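Local structure of decapping and exoribonuclease protein 1 (Kluyveromyces lactis, 4GPS) at residues S296-K301 against G329-Y334. The protein removes NAD caps and N7-methylguanosine caps from the 5' end of RNA and degrades RNA as a 5'-3' exoribonuclease, using a divalent metal cation. Sequence-based numbering, arbitrary orientation.
Sequences SSVHFK and GFRNSY
S297 is gripped at both ends of its backbone: its N donates to G329 O (3.0 Å), and its O accepts from R331 N (2.9 Å), two parallel-strand bonds that straddle F330. F330 CA adds a short CA-H...O contact to S297 O. Beyond the last pair the chains diverge, and a water takes over, accepting from H299 N and donating to R331 O. S297 OG donates to O of the next residue, V298 (2.9 Å). These are the ends of strands 290-297 and 325-331, adjacent and parallel, joined through helix 305-319 as a beta-alpha-beta unit of the PD-(D/E)XK nuclease fold; the preceding I294 and K295 belong to the metal site and, by similarity, the substrate site. F330 is the hub of an aromatic cluster. H299 lies over one face of its ring as an offset stack, planes 5° and centroids 4.7 Å apart, with F330 CB over the imidazole face. F330 turns an edge toward the F300 face, an offset edge-to-face pair at 85°, F330 CE2 3.6 Å from F300 CE1. A leucine in place of F330 would probably leave H299 without its stacking partner and F300 without the edge that meets it. R331 CG sits between backbone N and carbonyl carbon (chi1 67°); the chain, extended from CG to NE, packs on helix 233-246, with V298 CG2 loosely over one guanidinium face. S296 OG is hydrogen-bonded to T238 of that helix.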
ATOM      1  N   SER A 296      -7.096  10.059   6.699  1.00 42.91           N
ATOM      2  CA  SER A 296      -7.346  11.120   7.662  1.00 45.41           C
ATOM      3  C   SER A 296      -6.068  11.968   7.710  1.00 45.52           C
ATOM      4  O   SER A 296      -4.978  11.435   7.858  1.00 41.19           O
ATOM      5  CB  SER A 296      -7.613  10.506   9.032  1.00 45.80           C
ATOM      6  OG  SER A 296      -7.774  11.505  10.014  1.00 48.71           O
ATOM      7  N   SER A 297      -6.188  13.286   7.593  1.00 46.76           N
ATOM      8  CA  SER A 297      -4.986  14.115   7.626  1.00 43.59           C
ATOM      9  C   SER A 297      -5.199  15.537   8.138  1.00 44.07           C
ATOM     10  O   SER A 297      -6.315  16.037   8.247  1.00 43.83           O
ATOM     11  CB  SER A 297      -4.398  14.193   6.209  1.00 45.93           C
ATOM     12  OG  SER A 297      -3.080  14.690   6.200  1.00 47.25           O
ATOM     13  N   VAL A 298      -4.101  16.188   8.455  1.00 41.46           N
ATOM     14  CA  VAL A 298      -4.159  17.577   8.852  1.00 42.88           C
ATOM     15  C   VAL A 298      -3.687  18.228   7.511  1.00 46.24           C
ATOM     16  O   VAL A 298      -3.046  17.541   6.701  1.00 45.87           O
ATOM     17  CB  VAL A 298      -3.185  17.767  10.042  1.00 43.44           C
ATOM     18  CG1 VAL A 298      -1.947  18.458   9.627  1.00 39.43           C
ATOM     19  CG2 VAL A 298      -3.909  18.416  11.190  1.00 45.07           C
ATOM     20  N   HIS A 299      -4.029  19.486   7.221  1.00 45.52           N
ATOM     21  CA  HIS A 299      -3.575  20.095   5.958  1.00 47.59           C
ATOM     22  C   HIS A 299      -2.068  19.883   5.723  1.00 46.14           C
ATOM     23  O   HIS A 299      -1.259  19.965   6.644  1.00 44.55           O
ATOM     24  CB  HIS A 299      -3.960  21.587   5.882  1.00 43.81           C
ATOM     25  CG  HIS A 299      -5.391  21.810   5.461  1.00 47.64           C
ATOM     26  ND1 HIS A 299      -5.845  21.536   4.181  1.00 45.56           N
ATOM     27  CD2 HIS A 299      -6.478  22.216   6.162  1.00 43.55           C
ATOM     28  CE1 HIS A 299      -7.146  21.762   4.118  1.00 45.24           C
ATOM     29  NE2 HIS A 299      -7.555  22.175   5.305  1.00 49.63           N
ATOM     30  N   PHE A 300      -1.715  19.587   4.473  1.00 44.93           N
ATOM     31  CA  PHE A 300      -0.339  19.265   4.107  1.00 45.89           C
ATOM     32  C   PHE A 300       0.666  20.374   4.116  1.00 47.56           C
ATOM     33  O   PHE A 300       0.398  21.468   3.634  1.00 47.27           O
ATOM     34  CB  PHE A 300      -0.302  18.618   2.724  1.00 41.68           C
ATOM     35  CG  PHE A 300      -0.912  17.256   2.688  1.00 47.66           C
ATOM     36  CD1 PHE A 300      -1.959  16.966   1.796  1.00 48.44           C
ATOM     37  CD2 PHE A 300      -0.478  16.267   3.565  1.00 46.36           C
ATOM     38  CE1 PHE A 300      -2.564  15.711   1.787  1.00 45.75           C
ATOM     39  CE2 PHE A 300      -1.082  14.998   3.562  1.00 50.20           C
ATOM     40  CZ  PHE A 300      -2.127  14.728   2.671  1.00 48.10           C
ATOM     41  N   LYS A 301       1.836  20.071   4.663  1.00 47.04           N
ATOM     42  CA  LYS A 301       2.941  21.023   4.695  1.00 49.76           C
ATOM     43  C   LYS A 301       4.046  20.388   3.853  1.00 50.59           C
ATOM     44  O   LYS A 301       4.837  19.594   4.371  1.00 49.22           O
ATOM     45  CB  LYS A 301       3.410  21.254   6.149  1.00 51.26           C
ATOM     46  CG  LYS A 301       2.447  22.144   6.956  1.00 60.00           C
ATOM     47  CD  LYS A 301       2.384  21.820   8.444  1.00 65.54           C
ATOM     48  CE  LYS A 301       3.365  22.617   9.274  1.00 67.95           C
ATOM     49  NZ  LYS A 301       3.401  22.077  10.663  1.00 70.58           N
ATOM     50  N   GLY A 329      -9.806  13.300   4.226  1.00 37.84           N
ATOM     51  CA  GLY A 329     -10.573  14.115   5.144  1.00 41.99           C
ATOM     52  C   GLY A 329      -9.582  14.926   5.968  1.00 42.64           C
ATOM     53  O   GLY A 329      -8.830  14.362   6.771  1.00 42.83           O
ATOM     54  N   PHE A 330      -9.553  16.235   5.752  1.00 40.66           N
ATOM     55  CA  PHE A 330      -8.633  17.088   6.490  1.00 41.70           C
ATOM     56  C   PHE A 330      -9.351  17.596   7.711  1.00 41.80           C
ATOM     57  O   PHE A 330     -10.491  18.057   7.632  1.00 43.30           O
ATOM     58  CB  PHE A 330      -8.174  18.270   5.632  1.00 39.60           C
ATOM     59  CG  PHE A 330      -7.426  17.870   4.395  1.00 39.49           C
ATOM     60  CD1 PHE A 330      -8.087  17.693   3.194  1.00 42.30           C
ATOM     61  CD2 PHE A 330      -6.046  17.710   4.418  1.00 41.67           C
ATOM     62  CE1 PHE A 330      -7.376  17.365   2.025  1.00 40.93           C
ATOM     63  CE2 PHE A 330      -5.335  17.379   3.255  1.00 38.47           C
ATOM     64  CZ  PHE A 330      -6.009  17.210   2.063  1.00 35.60           C
ATOM     65  N   ARG A 331      -8.699  17.490   8.851  1.00 41.52           N
ATOM     66  CA  ARG A 331      -9.326  17.966  10.068  1.00 48.38           C
ATOM     67  C   ARG A 331      -8.581  19.176  10.581  1.00 49.33           C
ATOM     68  O   ARG A 331      -7.395  19.323  10.320  1.00 46.63           O
ATOM     69  CB  ARG A 331      -9.342  16.877  11.155  1.00 48.02           C
ATOM     70  CG  ARG A 331      -7.976  16.518  11.670  1.00 48.29           C
ATOM     71  CD  ARG A 331      -8.033  15.506  12.823  1.00 54.04           C
ATOM     72  NE  ARG A 331      -6.685  15.322  13.369  1.00 56.42           N
ATOM     73  CZ  ARG A 331      -5.710  14.668  12.740  1.00 55.94           C
ATOM     74  NH1 ARG A 331      -5.932  14.112  11.548  1.00 50.83           N
ATOM     75  NH2 ARG A 331      -4.494  14.616  13.274  1.00 59.55           N
ATOM     76  N   ASN A 332      -9.303  20.038  11.298  1.00 52.07           N
ATOM     77  CA  ASN A 332      -8.737  21.233  11.926  1.00 53.63           C
ATOM     78  C   ASN A 332      -7.762  20.688  12.983  1.00 55.35           C
ATOM     79  O   ASN A 332      -8.109  19.758  13.721  1.00 53.64           O
ATOM     80  CB  ASN A 332      -9.857  22.013  12.614  1.00 50.39           C
ATOM     81  CG  ASN A 332      -9.390  23.330  13.167  1.00 47.53           C
ATOM     82  OD1 ASN A 332      -9.188  24.285  12.420  1.00 47.55           O
ATOM     83  ND2 ASN A 332      -9.202  23.391  14.482  1.00 44.31           N
ATOM     84  N   SER A 333      -6.558  21.245  13.070  1.00 59.96           N
ATOM     85  CA  SER A 333      -5.578  20.744  14.045  1.00 62.71           C
ATOM     86  C   SER A 333      -6.067  20.903  15.474  1.00 63.57           C
ATOM     87  O   SER A 333      -5.961  19.975  16.278  1.00 66.54           O
ATOM     88  CB  SER A 333      -4.233  21.471  13.899  1.00 65.18           C
ATOM     89  OG  SER A 333      -3.689  21.289  12.594  1.00 75.82           O
ATOM     90  N   TYR A 334      -6.630  22.067  15.783  1.00 61.65           N
ATOM     91  CA  TYR A 334      -7.083  22.341  17.132  1.00 63.12           C
ATOM     92  C   TYR A 334      -8.368  21.663  17.578  1.00 61.10           C
ATOM     93  O   TYR A 334      -8.420  21.022  18.634  1.00 60.22           O
ATOM     94  CB  TYR A 334      -7.253  23.849  17.340  1.00 70.34           C
ATOM     95  CG  TYR A 334      -7.672  24.158  18.759  1.00 80.40           C
ATOM     96  CD1 TYR A 334      -6.841  23.813  19.831  1.00 82.98           C
ATOM     97  CD2 TYR A 334      -8.935  24.697  19.051  1.00 84.06           C
ATOM     98  CE1 TYR A 334      -7.253  23.980  21.159  1.00 87.55           C
ATOM     99  CE2 TYR A 334      -9.359  24.871  20.388  1.00 86.23           C
ATOM    100  CZ  TYR A 334      -8.506  24.503  21.433  1.00 88.36           C
ATOM    101  OH  TYR A 334      -8.888  24.626  22.752  1.00 91.33           O
TER
HETATM  102  O   HOH W   1      -5.628  21.114   9.140  1.00 55.22           O